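Local atomic coordinates of 2-aminomuconic 6-semialdehyde dehydrogenase (PDB entry 7BZV), a protein that catalyses the oxidation of 2-aminomuconic 6-semialdehyde in the meta-cleavage pathway of 2-aminophenol breakdown, its tetrameric assembly being required for binding the cofactor NAD+. Residues G236-I239 against M240-A243; D301-C304 against V305-E309; P359-G362 against D363-N367; N425-R428 against A429-S433. All coordinates share one frame; numbering follows the deposited sequence.

The four local contacts nowhere touch: contacts 2 and 4, the closest pair, stay about 13 Å apart at their nearest atoms. Contacts 1, 2 and 4 each join consecutive turns of a separate helix. Contact 1 belongs to a strand-helix-strand unit of the sheet that probably forms the NAD+-binding domain, as in related aldehyde dehydrogenases; its Met240 side chain is about 12 Å from a bound PEG. Contacts 2 and 4, centres about 25 Å apart, lie on helices flanking the seven-stranded sheet, and contact 3, a surface turn, on a loop between two of its strands. Contacts 1 and 4, centres about 38 Å apart, both touch the second subunit; no other subunit reaches contacts 2 and 3.

Contact 1: residues G236-I239 against M240-A243; sequences GSTI and MRAA
Met240 N donates to Gly236 O at 2.8 Å, and Ala243 N reaches Ile239 O at the same short distance a turn further on; between them run the i to i+4 bonds from Arg241 to Ser237 and from Ala242 to Thr238. The side chain that gives this stretch its character is Arg241. Its CG lies opposite the carbonyl carbon (chi1 -75°), which starts the extended chain back along the preceding turn, and one face of the guanidinium comes to rest above Ser237 O, with NH1 3.7 Å from that oxygen. Arg241 NH1 also stands 3.9 Å from Ser237 CB. At the guanidinium edge, in its plane, a water accepts weakly from NH1 and stands 3.1 Å from Thr238 OG1, linking the two side chains indirectly. The strongest polar partners lie across the subunit boundary: Arg241 NH2 makes a salt bridge to Glu245 of the second subunit, and Ser237 OG bonds to Ala244 O of the same neighbour. Ile239, packed on strands 226-230 and 250-253, thus faces the sheet of its own chain, while the polar ends of Arg241 and Ser237 bond across the interface with the second subunit, to which Met240 and Ala243 add packing.

Contact 2: residues D301-C304 against V305-E309; sequences DRFC and VALAE
Phe303 and Leu307, one turn apart, form the closely packed side of this helical stretch. Their side chains run next to each other in the same direction, and Leu307 CD2 comes to 3.6 Å from Phe303 CE2, while Leu307 CB stands over one face of the ring. Both residues have CG trans to the backbone N (chi1 178° in Phe303 and -169° in Leu307), which sends the ring and the branched end out the same way. Close packing continues at the backbone, where Leu307 CB is only 3.1 Å from Phe303 O, the same oxygen that accepts from Leu307 N at 2.8 Å. Next to this pair Cys304 O receives Ala308 N, with the donor tilted 34° from the carbonyl plane, and Ala308 CB lies 3.4 Å from that oxygen.

The other side is more exposed and mixed in character. Asp301 and Arg302 extend no side-chain atom close to the following turn, and what ties them to it is their carbonyl oxygens: Val305 N meets Asp301 O at 2.9 Å, and Ala306 N meets Arg302 O. The Arg302 side chain makes a cation-pi contact with Phe268 instead. Val305 is exposed, yet its CG2 bends back over Asp301 O at 3.2 Å. Glu309 turns elsewhere, making a salt bridge to Lys312.

The apolar side fits against the body of the domain. Phe303 rests on Met271 of helix 268-280 and on Val397 of strand 394-400, and Leu307 lies on Met276 and Leu279, so both pack on helix 268-280, and Phe303 also reaches the sheet.

Contact 3: residues P359-G362 against D363-N367; sequences PRFG and DERDN
The Phe361 ring carries Arg365 CD over the centre of one face, a CH-pi contact at 4.0 Å from the centroid, and Asp366 OD1 at its edge. Beyond CD the arginine chain, bent at chi3 (-86°), brings its guanidinium over the rim of the ring, the two planes 22° apart, with NH1 3.2 Å from Phe361 CD1. The guanidinium meets Asp363 side-on: NH2 reaches OD2 at 3.0 Å, close to its plane, and NE reaches OD1 at 3.1 Å. Asp363 OD1 also accepts from Arg365 N on its anti side. NH1 pairs with Asp317, while Trp318 makes a cation-pi contact with Arg365 and Trp370 meets the Phe361 ring edge-to-face. With an alanine in place of Arg365, the Phe361 face is likely to lose its cover, and Asp363 and Asp317 this charged partner.

Asp366 turns its syn lone pairs to two backbone donors: Phe361 N gives a nearly straight bond to OD1 at 3.0 Å (173°), and Gly362 N a more bent one to OD2 at 2.8 Å. Left-handed backbone angles at Gly362 let the chain reverse, and directly after this bend Asp363 OD1 and Arg365 N form an Asx turn that opens the 3-10 segment 364-367.

Contact 4: residues N425-R428 against A429-S433; sequences NLSR and AHRVS
Arg428 and Arg431 meet with Arg431 NH2 3.7 Å from Arg428 CB. Arg431 bends at chi3 (-38°), so that its guanidinium folds back with one face on Arg428 CA, 3.6 Å above it, and on the Ser427 carbonyl group. In its plane, NH2 donates at 3.2 Å to a water that donates to Asn425 OD1. That oxygen accepts from Arg428 N at 2.9 Å (165°), the capping bond of Asn425, which stands at the N-cap position. Each positive charge has a carboxylate: Arg428 NH1 pairs with Asp265 and Arg431 NE with Glu403; Arg431 NH1 also bonds to Asp486 O of the fourth subunit. A leucine in place of Arg431 would probably cost Glu403 this salt bridge, leaving it a long, weak pairing with Arg428, and rob the water on Asn425 OD1 of an N-H donor.

The aliphatic stem of Arg428 runs beside Val432, CG to CG2 3.8 Å. Ala429 O is gripped twice, by Ser433 OG at 2.7 Å and by Ser433 N.

Helix 426-435 links strand 418-422 to strand 440-443 in a beta-alpha-beta unit, with Ala429 and Ser433 on Val443, while His430 reaches His430 of the third subunit and Tyr138 of the second.

Contact 1: residues G236-I239 against M240-A243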
ATOM      1  N   GLY B 236      -6.919  15.032 -28.782  1.00 42.05           N
ATOM      2  CA  GLY B 236      -6.351  13.832 -28.190  1.00 43.73           C
ATOM      3  C   GLY B 236      -6.220  12.701 -29.186  1.00 40.32           C
ATOM      4  O   GLY B 236      -5.188  12.018 -29.229  1.00 38.13           O
ATOM      5  N   SER B 237      -7.262  12.482 -30.005  1.00 40.63           N
ATOM      6  CA  SER B 237      -7.171  11.470 -31.067  1.00 45.02           C
ATOM      7  C   SER B 237      -5.983  11.748 -31.989  1.00 52.01           C
ATOM      8  O   SER B 237      -5.197  10.838 -32.309  1.00 41.50           O
ATOM      9  CB  SER B 237      -8.474  11.418 -31.877  1.00 51.60           C
ATOM     10  OG  SER B 237      -9.587  11.021 -31.071  1.00 38.71           O
ATOM     11  N   THR B 238      -5.826  13.005 -32.423  1.00 51.89           N
ATOM     12  CA  THR B 238      -4.716  13.360 -33.310  1.00 64.91           C
ATOM     13  C   THR B 238      -3.369  13.102 -32.636  1.00 66.53           C
ATOM     14  O   THR B 238      -2.441  12.553 -33.246  1.00 42.16           O
ATOM     15  CB  THR B 238      -4.840  14.834 -33.725  1.00 47.41           C
ATOM     16  OG1 THR B 238      -6.094  15.052 -34.394  1.00 40.47           O
ATOM     17  CG2 THR B 238      -3.707  15.223 -34.642  1.00 40.93           C
ATOM     18  N   ILE B 239      -3.238  13.513 -31.373  1.00 48.13           N
ATOM     19  CA  ILE B 239      -1.989  13.303 -30.647  1.00 50.25           C
ATOM     20  C   ILE B 239      -1.699  11.816 -30.500  1.00 44.49           C
ATOM     21  O   ILE B 239      -0.553  11.369 -30.642  1.00 39.27           O
ATOM     22  CB  ILE B 239      -2.052  13.996 -29.276  1.00 48.91           C
ATOM     23  CG1 ILE B 239      -1.941  15.521 -29.442  1.00 50.27           C
ATOM     24  CG2 ILE B 239      -0.943  13.460 -28.378  1.00 35.37           C
ATOM     25  CD1 ILE B 239      -2.338  16.294 -28.189  1.00 44.74           C
ATOM     26  N   MET B 240      -2.729  11.022 -30.220  1.00 42.06           N
ATOM     27  CA  MET B 240      -2.501   9.594 -30.020  1.00 54.63           C
ATOM     28  C   MET B 240      -2.024   8.931 -31.306  1.00 57.77           C
ATOM     29  O   MET B 240      -1.172   8.036 -31.266  1.00 41.19           O
ATOM     30  CB  MET B 240      -3.774   8.920 -29.517  1.00 43.12           C
ATOM     31  CG  MET B 240      -3.593   7.485 -28.996  1.00 48.15           C
ATOM     32  SD  MET B 240      -5.114   6.943 -28.169  1.00 36.86           S
ATOM     33  CE  MET B 240      -4.722   5.225 -27.810  1.00 39.79           C
ATOM     34  N   ARG B 241      -2.577   9.341 -32.453  1.00 47.90           N
ATOM     35  CA  ARG B 241      -2.084   8.822 -33.729  1.00 53.55           C
ATOM     36  C   ARG B 241      -0.612   9.168 -33.932  1.00 46.10           C
ATOM     37  O   ARG B 241       0.172   8.337 -34.419  1.00 42.06           O
ATOM     38  CB  ARG B 241      -2.929   9.366 -34.889  1.00 49.87           C
ATOM     39  CG  ARG B 241      -4.312   8.715 -35.017  1.00 53.25           C
ATOM     40  CD  ARG B 241      -5.125   9.180 -36.260  1.00 62.72           C
ATOM     41  NE  ARG B 241      -6.537   8.931 -36.007  1.00 74.88           N
ATOM     42  CZ  ARG B 241      -7.409   9.859 -35.634  1.00 68.36           C
ATOM     43  NH1 ARG B 241      -7.029  11.120 -35.516  1.00 61.29           N
ATOM     44  NH2 ARG B 241      -8.664   9.526 -35.388  1.00 62.51           N
ATOM     45  N   ALA B 242      -0.206  10.393 -33.577  1.00 41.09           N
ATOM     46  CA  ALA B 242       1.209  10.746 -33.742  1.00 51.43           C
ATOM     47  C   ALA B 242       2.077   9.960 -32.770  1.00 54.73           C
ATOM     48  O   ALA B 242       3.207   9.582 -33.102  1.00 41.62           O
ATOM     49  CB  ALA B 242       1.422  12.247 -33.543  1.00 48.84           C
ATOM     50  N   ALA B 243       1.563   9.702 -31.563  1.00 49.20           N
ATOM     51  CA  ALA B 243       2.304   8.907 -30.591  1.00 49.13           C
ATOM     52  C   ALA B 243       2.436   7.457 -31.024  1.00 38.68           C
ATOM     53  O   ALA B 243       3.377   6.773 -30.597  1.00 38.58           O
ATOM     54  CB  ALA B 243       1.618   8.980 -29.225  1.00 44.27           C
TER
HETATM   55  O   HOH W   1      -8.953  13.823 -34.591  1.00 56.16           O

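Contact 2: residues D301-C304 against V305-E309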
ATOM      1  N   ASP B 301     -39.464  22.810  -9.981  1.00 26.44           N
ATOM      2  CA  ASP B 301     -39.903  24.196 -10.123  1.00 31.60           C
ATOM      3  C   ASP B 301     -39.186  25.110  -9.134  1.00 30.86           C
ATOM      4  O   ASP B 301     -38.747  26.209  -9.493  1.00 29.04           O
ATOM      5  CB  ASP B 301     -41.416  24.304  -9.917  1.00 34.61           C
ATOM      6  CG  ASP B 301     -42.202  23.801 -11.099  1.00 50.46           C
ATOM      7  OD1 ASP B 301     -41.660  23.760 -12.230  1.00 44.91           O
ATOM      8  OD2 ASP B 301     -43.377  23.441 -10.893  1.00 55.04           O
ATOM      9  N   ARG B 302     -39.102  24.691  -7.869  1.00 30.80           N
ATOM     10  CA  ARG B 302     -38.371  25.478  -6.890  1.00 30.58           C
ATOM     11  C   ARG B 302     -36.938  25.706  -7.351  1.00 31.26           C
ATOM     12  O   ARG B 302     -36.398  26.812  -7.225  1.00 31.39           O
ATOM     13  CB  ARG B 302     -38.396  24.766  -5.543  1.00 35.72           C
ATOM     14  CG  ARG B 302     -37.673  25.493  -4.419  1.00 35.39           C
ATOM     15  CD  ARG B 302     -37.727  24.683  -3.120  1.00 41.09           C
ATOM     16  NE  ARG B 302     -36.862  25.255  -2.104  1.00 35.98           N
ATOM     17  CZ  ARG B 302     -36.447  24.618  -1.013  1.00 39.86           C
ATOM     18  NH1 ARG B 302     -36.819  23.373  -0.776  1.00 39.32           N
ATOM     19  NH2 ARG B 302     -35.663  25.235  -0.153  1.00 40.76           N
ATOM     20  N   PHE B 303     -36.310  24.664  -7.889  1.00 27.70           N
ATOM     21  CA  PHE B 303     -34.943  24.790  -8.374  1.00 24.22           C
ATOM     22  C   PHE B 303     -34.840  25.852  -9.460  1.00 29.95           C
ATOM     23  O   PHE B 303     -33.931  26.686  -9.450  1.00 25.74           O
ATOM     24  CB  PHE B 303     -34.456  23.462  -8.943  1.00 24.98           C
ATOM     25  CG  PHE B 303     -33.064  23.528  -9.501  1.00 23.27           C
ATOM     26  CD1 PHE B 303     -31.984  23.372  -8.672  1.00 32.61           C
ATOM     27  CD2 PHE B 303     -32.833  23.797 -10.850  1.00 26.59           C
ATOM     28  CE1 PHE B 303     -30.697  23.447  -9.177  1.00 31.59           C
ATOM     29  CE2 PHE B 303     -31.537  23.868 -11.363  1.00 27.86           C
ATOM     30  CZ  PHE B 303     -30.472  23.712 -10.517  1.00 29.70           C
ATOM     31  N   CYS B 304     -35.705  25.763 -10.471  1.00 25.80           N
ATOM     32  CA  CYS B 304     -35.637  26.704 -11.583  1.00 28.87           C
ATOM     33  C   CYS B 304     -35.891  28.134 -11.121  1.00 25.41           C
ATOM     34  O   CYS B 304     -35.235  29.065 -11.588  1.00 25.01           O
ATOM     35  CB  CYS B 304     -36.639  26.329 -12.669  1.00 26.34           C
ATOM     36  SG  CYS B 304     -36.175  24.804 -13.521  1.00 30.56           S
ATOM     37  N   VAL B 305     -36.841  28.324 -10.219  1.00 26.88           N
ATOM     38  CA  VAL B 305     -37.146  29.676  -9.745  1.00 35.52           C
ATOM     39  C   VAL B 305     -35.964  30.236  -8.970  1.00 30.55           C
ATOM     40  O   VAL B 305     -35.513  31.368  -9.200  1.00 27.08           O
ATOM     41  CB  VAL B 305     -38.427  29.662  -8.891  1.00 28.42           C
ATOM     42  CG1 VAL B 305     -38.626  31.002  -8.161  1.00 27.89           C
ATOM     43  CG2 VAL B 305     -39.657  29.268  -9.743  1.00 30.06           C
ATOM     44  N   ALA B 306     -35.452  29.458  -8.028  1.00 27.54           N
ATOM     45  CA  ALA B 306     -34.365  29.961  -7.192  1.00 27.08           C
ATOM     46  C   ALA B 306     -33.105  30.151  -8.012  1.00 30.60           C
ATOM     47  O   ALA B 306     -32.398  31.151  -7.863  1.00 25.24           O
ATOM     48  CB  ALA B 306     -34.098  29.015  -6.017  1.00 29.09           C
ATOM     49  N   LEU B 307     -32.807  29.211  -8.905  1.00 28.67           N
ATOM     50  CA  LEU B 307     -31.595  29.347  -9.715  1.00 26.24           C
ATOM     51  C   LEU B 307     -31.662  30.570 -10.620  1.00 30.84           C
ATOM     52  O   LEU B 307     -30.657  31.270 -10.794  1.00 24.72           O
ATOM     53  CB  LEU B 307     -31.352  28.100 -10.564  1.00 23.36           C
ATOM     54  CG  LEU B 307     -29.987  28.013 -11.251  1.00 30.65           C
ATOM     55  CD1 LEU B 307     -28.992  27.668 -10.186  1.00 38.09           C
ATOM     56  CD2 LEU B 307     -29.977  26.962 -12.337  1.00 31.80           C
ATOM     57  N   ALA B 308     -32.825  30.856 -11.198  1.00 29.41           N
ATOM     58  CA  ALA B 308     -32.939  32.058 -12.024  1.00 27.37           C
ATOM     59  C   ALA B 308     -32.671  33.331 -11.218  1.00 31.41           C
ATOM     60  O   ALA B 308     -32.036  34.268 -11.721  1.00 30.33           O
ATOM     61  CB  ALA B 308     -34.320  32.117 -12.677  1.00 31.50           C
ATOM     62  N   GLU B 309     -33.160  33.406  -9.978  1.00 26.70           N
ATOM     63  CA  GLU B 309     -32.833  34.572  -9.157  1.00 26.47           C
ATOM     64  C   GLU B 309     -31.344  34.610  -8.822  1.00 32.00           C
ATOM     65  O   GLU B 309     -30.709  35.669  -8.913  1.00 29.21           O
ATOM     66  CB  GLU B 309     -33.662  34.567  -7.888  1.00 28.29           C
ATOM     67  CG  GLU B 309     -35.150  34.674  -8.082  1.00 29.66           C
ATOM     68  CD  GLU B 309     -35.599  35.863  -8.943  1.00 36.88           C
ATOM     69  OE1 GLU B 309     -34.965  36.921  -8.943  1.00 33.31           O
ATOM     70  OE2 GLU B 309     -36.613  35.724  -9.627  1.00 31.85           O
TER

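Contact 3: residues P359-G362 against D363-N367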
ATOM      1  N   PRO B 359     -23.911  40.442 -22.364  1.00 42.70           N
ATOM      2  CA  PRO B 359     -24.050  41.697 -21.615  1.00 46.01           C
ATOM      3  C   PRO B 359     -23.589  42.882 -22.453  1.00 54.77           C
ATOM      4  O   PRO B 359     -22.677  42.775 -23.279  1.00 56.76           O
ATOM      5  CB  PRO B 359     -23.159  41.494 -20.389  1.00 40.41           C
ATOM      6  CG  PRO B 359     -22.095  40.519 -20.857  1.00 44.82           C
ATOM      7  CD  PRO B 359     -22.764  39.636 -21.906  1.00 41.06           C
ATOM      8  N   ARG B 360     -24.255  44.017 -22.255  1.00 51.48           N
ATOM      9  CA  ARG B 360     -23.825  45.289 -22.834  1.00 53.86           C
ATOM     10  C   ARG B 360     -23.357  46.198 -21.706  1.00 52.34           C
ATOM     11  O   ARG B 360     -24.134  46.531 -20.805  1.00 55.52           O
ATOM     12  CB  ARG B 360     -24.940  45.970 -23.628  1.00 63.21           C
ATOM     13  CG  ARG B 360     -24.469  47.260 -24.334  1.00102.05           C
ATOM     14  CD  ARG B 360     -25.642  48.170 -24.672  1.00120.40           C
ATOM     15  NE  ARG B 360     -25.271  49.572 -24.855  1.00120.73           N
ATOM     16  CZ  ARG B 360     -25.237  50.477 -23.881  1.00111.34           C
ATOM     17  NH1 ARG B 360     -25.545  50.129 -22.638  1.00104.97           N
ATOM     18  NH2 ARG B 360     -24.895  51.731 -24.152  1.00108.29           N
ATOM     19  N   PHE B 361     -22.097  46.599 -21.757  1.00 44.14           N
ATOM     20  CA  PHE B 361     -21.539  47.456 -20.727  1.00 47.52           C
ATOM     21  C   PHE B 361     -21.485  48.927 -21.113  1.00 58.90           C
ATOM     22  O   PHE B 361     -21.413  49.780 -20.215  1.00 47.83           O
ATOM     23  CB  PHE B 361     -20.127  47.001 -20.394  1.00 53.89           C
ATOM     24  CG  PHE B 361     -20.053  45.596 -19.889  1.00 56.38           C
ATOM     25  CD1 PHE B 361     -20.305  45.312 -18.550  1.00 49.86           C
ATOM     26  CD2 PHE B 361     -19.721  44.559 -20.744  1.00 64.60           C
ATOM     27  CE1 PHE B 361     -20.199  43.985 -18.070  1.00 48.99           C
ATOM     28  CE2 PHE B 361     -19.623  43.246 -20.281  1.00 55.47           C
ATOM     29  CZ  PHE B 361     -19.876  42.960 -18.954  1.00 54.81           C
ATOM     30  N   GLY B 362     -21.486  49.237 -22.408  1.00 56.47           N
ATOM     31  CA  GLY B 362     -21.377  50.614 -22.839  1.00 72.30           C
ATOM     32  C   GLY B 362     -19.973  51.167 -22.833  1.00 69.52           C
ATOM     33  O   GLY B 362     -19.799  52.391 -22.809  1.00 66.41           O
ATOM     34  N   ASP B 363     -18.961  50.307 -22.849  1.00 68.93           N
ATOM     35  CA  ASP B 363     -17.585  50.774 -22.864  1.00 54.31           C
ATOM     36  C   ASP B 363     -16.751  49.778 -23.669  1.00 52.94           C
ATOM     37  O   ASP B 363     -17.290  48.981 -24.446  1.00 46.76           O
ATOM     38  CB  ASP B 363     -17.090  50.997 -21.423  1.00 53.19           C
ATOM     39  CG  ASP B 363     -17.260  49.758 -20.530  1.00 61.61           C
ATOM     40  OD1 ASP B 363     -17.032  48.623 -21.000  1.00 50.38           O
ATOM     41  OD2 ASP B 363     -17.599  49.926 -19.347  1.00 55.50           O
ATOM     42  N   GLU B 364     -15.427  49.863 -23.517  1.00 46.52           N
ATOM     43  CA  GLU B 364     -14.500  49.028 -24.272  1.00 62.88           C
ATOM     44  C   GLU B 364     -14.738  47.533 -24.035  1.00 61.30           C
ATOM     45  O   GLU B 364     -14.378  46.707 -24.883  1.00 46.19           O
ATOM     46  CB  GLU B 364     -13.068  49.411 -23.887  1.00 58.28           C
ATOM     47  CG  GLU B 364     -12.710  49.151 -22.412  1.00 85.34           C
ATOM     48  CD  GLU B 364     -12.905  50.364 -21.503  1.00 92.01           C
ATOM     49  OE1 GLU B 364     -12.147  50.501 -20.513  1.00 73.32           O
ATOM     50  OE2 GLU B 364     -13.819  51.176 -21.767  1.00 92.56           O
ATOM     51  N   ARG B 365     -15.348  47.169 -22.909  1.00 49.28           N
ATOM     52  CA  ARG B 365     -15.613  45.759 -22.634  1.00 50.78           C
ATOM     53  C   ARG B 365     -16.464  45.146 -23.726  1.00 54.72           C
ATOM     54  O   ARG B 365     -16.464  43.927 -23.884  1.00 44.94           O
ATOM     55  CB  ARG B 365     -16.328  45.591 -21.288  1.00 45.78           C
ATOM     56  CG  ARG B 365     -15.429  45.780 -20.081  1.00 47.26           C
ATOM     57  CD  ARG B 365     -16.220  45.658 -18.786  1.00 50.95           C
ATOM     58  NE  ARG B 365     -16.837  46.922 -18.379  1.00 53.18           N
ATOM     59  CZ  ARG B 365     -17.606  47.050 -17.305  1.00 67.16           C
ATOM     60  NH1 ARG B 365     -17.853  45.988 -16.545  1.00 59.21           N
ATOM     61  NH2 ARG B 365     -18.121  48.231 -16.986  1.00 84.39           N
ATOM     62  N   ASP B 366     -17.188  45.959 -24.492  1.00 45.03           N
ATOM     63  CA  ASP B 366     -18.038  45.389 -25.529  1.00 43.13           C
ATOM     64  C   ASP B 366     -17.241  44.889 -26.730  1.00 42.54           C
ATOM     65  O   ASP B 366     -17.809  44.179 -27.568  1.00 47.82           O
ATOM     66  CB  ASP B 366     -19.085  46.420 -25.956  1.00 53.58           C
ATOM     67  CG  ASP B 366     -20.064  46.754 -24.831  1.00 68.68           C
ATOM     68  OD1 ASP B 366     -20.549  45.812 -24.169  1.00 57.15           O
ATOM     69  OD2 ASP B 366     -20.359  47.957 -24.606  1.00 63.78           O
ATOM     70  N   ASN B 367     -15.960  45.247 -26.851  1.00 36.03           N
ATOM     71  CA  ASN B 367     -15.098  44.596 -27.825  1.00 52.42           C
ATOM     72  C   ASN B 367     -14.441  43.351 -27.254  1.00 50.66           C
ATOM     73  O   ASN B 367     -13.652  42.711 -27.954  1.00 46.53           O
ATOM     74  CB  ASN B 367     -14.021  45.554 -28.340  1.00 69.91           C
ATOM     75  CG  ASN B 367     -14.615  46.803 -28.982  1.00 73.94           C
ATOM     76  OD1 ASN B 367     -15.613  46.740 -29.713  1.00 82.78           O
ATOM     77  ND2 ASN B 367     -13.999  47.937 -28.718  1.00 68.32           N
TER

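Contact 4: residues N425-R428 against A429-S433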
ATOM      1  N   ASN B 425     -29.389  11.546   1.704  1.00 25.01           N
ATOM      2  CA  ASN B 425     -29.676  10.142   1.985  1.00 24.47           C
ATOM      3  C   ASN B 425     -28.394   9.316   1.894  1.00 21.61           C
ATOM      4  O   ASN B 425     -27.762   9.255   0.830  1.00 22.96           O
ATOM      5  CB  ASN B 425     -30.709   9.601   1.013  1.00 27.55           C
ATOM      6  CG  ASN B 425     -31.127   8.148   1.342  1.00 34.84           C
ATOM      7  OD1 ASN B 425     -30.362   7.197   1.134  1.00 27.24           O
ATOM      8  ND2 ASN B 425     -32.319   7.990   1.867  1.00 51.72           N
ATOM      9  N   LEU B 426     -28.043   8.656   3.004  1.00 23.39           N
ATOM     10  CA  LEU B 426     -26.773   7.948   3.102  1.00 25.43           C
ATOM     11  C   LEU B 426     -26.612   6.924   1.990  1.00 29.05           C
ATOM     12  O   LEU B 426     -25.628   6.955   1.246  1.00 25.83           O
ATOM     13  CB  LEU B 426     -26.664   7.248   4.455  1.00 22.93           C
ATOM     14  CG  LEU B 426     -25.538   6.228   4.610  1.00 25.01           C
ATOM     15  CD1 LEU B 426     -24.221   6.961   4.650  1.00 20.62           C
ATOM     16  CD2 LEU B 426     -25.740   5.416   5.855  1.00 26.05           C
ATOM     17  N   SER B 427     -27.531   5.954   1.918  1.00 25.27           N
ATOM     18  CA  SER B 427     -27.345   4.853   0.983  1.00 23.55           C
ATOM     19  C   SER B 427     -27.412   5.339  -0.455  1.00 30.37           C
ATOM     20  O   SER B 427     -26.672   4.858  -1.327  1.00 24.61           O
ATOM     21  CB  SER B 427     -28.397   3.783   1.236  1.00 28.39           C
ATOM     22  OG  SER B 427     -27.964   2.977   2.320  1.00 31.26           O
ATOM     23  N   ARG B 428     -28.305   6.282  -0.721  1.00 26.20           N
ATOM     24  CA  ARG B 428     -28.445   6.766  -2.079  1.00 28.46           C
ATOM     25  C   ARG B 428     -27.196   7.501  -2.543  1.00 24.08           C
ATOM     26  O   ARG B 428     -26.825   7.404  -3.714  1.00 23.17           O
ATOM     27  CB  ARG B 428     -29.660   7.681  -2.183  1.00 27.41           C
ATOM     28  CG  ARG B 428     -29.750   8.425  -3.486  1.00 37.29           C
ATOM     29  CD  ARG B 428     -30.790   9.505  -3.348  1.00 37.81           C
ATOM     30  NE  ARG B 428     -32.132   8.970  -3.497  1.00 38.25           N
ATOM     31  CZ  ARG B 428     -33.239   9.555  -3.023  1.00 56.08           C
ATOM     32  NH1 ARG B 428     -33.164  10.683  -2.317  1.00 49.82           N
ATOM     33  NH2 ARG B 428     -34.420   9.006  -3.255  1.00 81.77           N
ATOM     34  N   ALA B 429     -26.576   8.299  -1.662  1.00 21.34           N
ATOM     35  CA  ALA B 429     -25.368   9.021  -2.025  1.00 29.07           C
ATOM     36  C   ALA B 429     -24.304   8.068  -2.555  1.00 24.57           C
ATOM     37  O   ALA B 429     -23.689   8.310  -3.607  1.00 22.65           O
ATOM     38  CB  ALA B 429     -24.828   9.769  -0.809  1.00 21.85           C
ATOM     39  N   HIS B 430     -24.034   7.013  -1.788  1.00 22.43           N
ATOM     40  CA  HIS B 430     -22.983   6.068  -2.138  1.00 22.16           C
ATOM     41  C   HIS B 430     -23.389   5.232  -3.341  1.00 32.28           C
ATOM     42  O   HIS B 430     -22.597   5.054  -4.268  1.00 24.41           O
ATOM     43  CB  HIS B 430     -22.650   5.191  -0.926  1.00 22.96           C
ATOM     44  CG  HIS B 430     -21.921   5.936   0.149  1.00 24.41           C
ATOM     45  ND1 HIS B 430     -20.581   6.236   0.073  1.00 23.07           N
ATOM     46  CD2 HIS B 430     -22.367   6.513   1.290  1.00 23.62           C
ATOM     47  CE1 HIS B 430     -20.223   6.935   1.136  1.00 28.81           C
ATOM     48  NE2 HIS B 430     -21.285   7.100   1.905  1.00 21.82           N
ATOM     49  N   ARG B 431     -24.637   4.770  -3.384  1.00 27.73           N
ATOM     50  CA  ARG B 431     -25.107   3.971  -4.523  1.00 25.80           C
ATOM     51  C   ARG B 431     -24.998   4.720  -5.839  1.00 24.04           C
ATOM     52  O   ARG B 431     -24.499   4.192  -6.836  1.00 25.81           O
ATOM     53  CB  ARG B 431     -26.585   3.598  -4.346  1.00 36.21           C
ATOM     54  CG  ARG B 431     -26.903   2.347  -3.698  1.00 42.70           C
ATOM     55  CD  ARG B 431     -28.392   1.972  -3.916  1.00 32.07           C
ATOM     56  NE  ARG B 431     -29.375   3.067  -3.881  1.00 27.38           N
ATOM     57  CZ  ARG B 431     -30.131   3.371  -2.822  1.00 35.39           C
ATOM     58  NH1 ARG B 431     -29.995   2.696  -1.683  1.00 35.72           N
ATOM     59  NH2 ARG B 431     -31.023   4.340  -2.899  1.00 35.50           N
ATOM     60  N   VAL B 432     -25.556   5.930  -5.885  1.00 23.08           N
ATOM     61  CA  VAL B 432     -25.635   6.670  -7.140  1.00 21.38           C
ATOM     62  C   VAL B 432     -24.256   7.160  -7.580  1.00 26.78           C
ATOM     63  O   VAL B 432     -23.885   7.040  -8.759  1.00 24.44           O
ATOM     64  CB  VAL B 432     -26.646   7.833  -7.005  1.00 20.74           C
ATOM     65  CG1 VAL B 432     -26.658   8.694  -8.241  1.00 27.47           C
ATOM     66  CG2 VAL B 432     -28.024   7.269  -6.727  1.00 25.49           C
ATOM     67  N   SER B 433     -23.480   7.731  -6.654  1.00 24.63           N
ATOM     68  CA  SER B 433     -22.195   8.319  -7.040  1.00 22.30           C
ATOM     69  C   SER B 433     -21.274   7.252  -7.634  1.00 22.99           C
ATOM     70  O   SER B 433     -20.598   7.492  -8.642  1.00 26.00           O
ATOM     71  CB  SER B 433     -21.525   9.033  -5.849  1.00 21.11           C
ATOM     72  OG  SER B 433     -21.258   8.139  -4.811  1.00 29.08           O
TER
HETATM   73  O   HOH W   2     -31.960   4.840   0.152  1.00 48.58           O